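Side-chain contact in GCN5-related N-acetyltransferase (Sphaerobacter thermophilus, PDB 3TT2), which probably transfers an acyl group, such as acetyl, to an acceptor, as a member of the GCN5-related N-acetyltransferase family: residues L104-W107 and G108-W111. Sequence-based numbering, arbitrary orientation.
Sequences LVQW and GEEW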
loop_
_atom_site.group_PDB
_atom_site.type_symbol
_atom_site.label_atom_id
_atom_site.label_comp_id
_atom_site.label_asym_id
_atom_site.label_seq_id
_atom_site.Cartn_x
_atom_site.Cartn_y
_atom_site.Cartn_z
ATOM N N LEU A 104 -15.276 6.727 -13.819
ATOM C CA LEU A 104 -14.764 6.036 -12.629
ATOM C C LEU A 104 -14.515 6.994 -11.479
ATOM O O LEU A 104 -14.797 6.686 -10.319
ATOM C CB LEU A 104 -13.443 5.334 -12.927
ATOM C CG LEU A 104 -13.458 4.182 -13.917
ATOM C CD1 LEU A 104 -12.093 3.534 -13.949
ATOM C CD2 LEU A 104 -14.528 3.188 -13.515
ATOM N N VAL A 105 -13.961 8.153 -11.808
ATOM C CA VAL A 105 -13.632 9.132 -10.797
ATOM C C VAL A 105 -14.878 9.525 -10.023
ATOM O O VAL A 105 -14.897 9.431 -8.795
ATOM C CB VAL A 105 -12.970 10.359 -11.412
ATOM C CG1 VAL A 105 -12.920 11.498 -10.406
ATOM C CG2 VAL A 105 -11.579 10.000 -11.892
ATOM N N GLN A 106 -15.926 9.934 -10.739
ATOM C CA GLN A 106 -17.165 10.353 -10.090
ATOM C C GLN A 106 -17.840 9.182 -9.371
ATOM O O GLN A 106 -18.404 9.365 -8.305
ATOM C CB GLN A 106 -18.110 11.063 -11.073
ATOM C CG GLN A 106 -19.474 11.453 -10.473
ATOM C CD GLN A 106 -19.660 12.960 -10.222
ATOM O OE1 GLN A 106 -18.700 13.689 -9.960
ATOM N NE2 GLN A 106 -20.910 13.423 -10.303
ATOM N N TRP A 107 -17.752 7.980 -9.934
ATOM C CA TRP A 107 -18.249 6.776 -9.268
ATOM C C TRP A 107 -17.723 6.652 -7.838
ATOM O O TRP A 107 -18.467 6.352 -6.900
ATOM C CB TRP A 107 -17.842 5.518 -10.048
ATOM C CG TRP A 107 -18.228 4.239 -9.347
ATOM C CD1 TRP A 107 -19.456 3.656 -9.343
ATOM C CD2 TRP A 107 -17.384 3.400 -8.537
ATOM N NE1 TRP A 107 -19.433 2.501 -8.591
ATOM C CE2 TRP A 107 -18.176 2.321 -8.084
ATOM C CE3 TRP A 107 -16.035 3.451 -8.162
ATOM C CZ2 TRP A 107 -17.674 1.308 -7.272
ATOM C CZ3 TRP A 107 -15.528 2.436 -7.353
ATOM C CH2 TRP A 107 -16.351 1.382 -6.913
ATOM N N GLY A 108 -16.426 6.872 -7.689
ATOM C CA GLY A 108 -15.795 6.803 -6.392
ATOM C C GLY A 108 -16.216 7.949 -5.505
ATOM O O GLY A 108 -16.413 7.770 -4.307
ATOM N N GLU A 109 -16.350 9.132 -6.096
ATOM C CA GLU A 109 -16.833 10.300 -5.368
ATOM C C GLU A 109 -18.258 10.073 -4.892
ATOM O O GLU A 109 -18.594 10.362 -3.752
ATOM C CB GLU A 109 -16.778 11.559 -6.239
ATOM C CG GLU A 109 -15.376 12.013 -6.593
ATOM C CD GLU A 109 -15.349 13.398 -7.208
ATOM O OE1 GLU A 109 -16.433 13.942 -7.496
ATOM O OE2 GLU A 109 -14.248 13.953 -7.395
ATOM N N GLU A 110 -19.097 9.545 -5.771
ATOM C CA GLU A 110 -20.467 9.286 -5.394
ATOM C C GLU A 110 -20.499 8.146 -4.385
ATOM O O GLU A 110 -21.432 8.044 -3.608
ATOM C CB GLU A 110 -21.343 8.980 -6.616
ATOM C CG GLU A 110 -21.283 7.530 -7.083
ATOM C CD GLU A 110 -22.586 7.047 -7.719
ATOM O OE1 GLU A 110 -23.540 7.853 -7.829
ATOM O OE2 GLU A 110 -22.653 5.854 -8.101
ATOM N N TRP A 111 -19.475 7.295 -4.384
ATOM C CA TRP A 111 -19.453 6.174 -3.452
ATOM C C TRP A 111 -19.456 6.691 -2.024
ATOM O O TRP A 111 -20.320 6.314 -1.230
ATOM C CB TRP A 111 -18.241 5.268 -3.673
ATOM C CG TRP A 111 -18.303 3.980 -2.879
ATOM C CD1 TRP A 111 -18.750 2.773 -3.321
ATOM C CD2 TRP A 111 -17.906 3.777 -1.511
ATOM N NE1 TRP A 111 -18.657 1.832 -2.323
ATOM C CE2 TRP A 111 -18.147 2.424 -1.200
ATOM C CE3 TRP A 111 -17.377 4.611 -0.513
ATOM C CZ2 TRP A 111 -17.883 1.885 0.057
ATOM C CZ3 TRP A 111 -17.113 4.070 0.745
ATOM C CH2 TRP A 111 -17.365 2.721 1.015
#
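Trp107 and Trp111, one helical turn apart, send their indoles off the same flank of the helix. Trp107 CB sits 3.1 Å from Gly108 N, as the direct chain link requires. From it, CG lies anti to the backbone N (chi1 175°), which sets it beside the carbonyl carbon and brings the ring along the Gly108 peptide. CD1 lies 4.1 Å from Glu110 OE2, an oblique approach; the two side chains cross at about a right angle, with the carboxylate plane turned 48° from the ring. CE3, on the benzo side, is 3.5 Å from Gly108 N, again obliquely. Farther out, CZ2 meets Trp111 CD1 at 4.3 Å. The indole planes are inclined by 53°, so the two large apolar surfaces touch obliquely without stacking. Below them the helix is held by ordinary i to i+4 bonds, Glu110 N to Gln106 O among them, while that from Trp111 N to Trp107 O is weak.

On another flank, Val105 and Glu109 run side by side, with CG1 of the valine 4.1 Å from OE2 of the glutamate. This buried carboxylate is well suited to its place, since OE2 is hydrogen-bonded to Tyr147 OH and forms a salt bridge with Lys315, which probably stabilises its charge. Helix 100-115 links strands 84-91 and 125-132 as a β-α-β unit; from it both tryptophans reach Val77 of strand 71-80, Trp111 NE1 bonds to Gln59 O, and Val105 packs against helix 136-144.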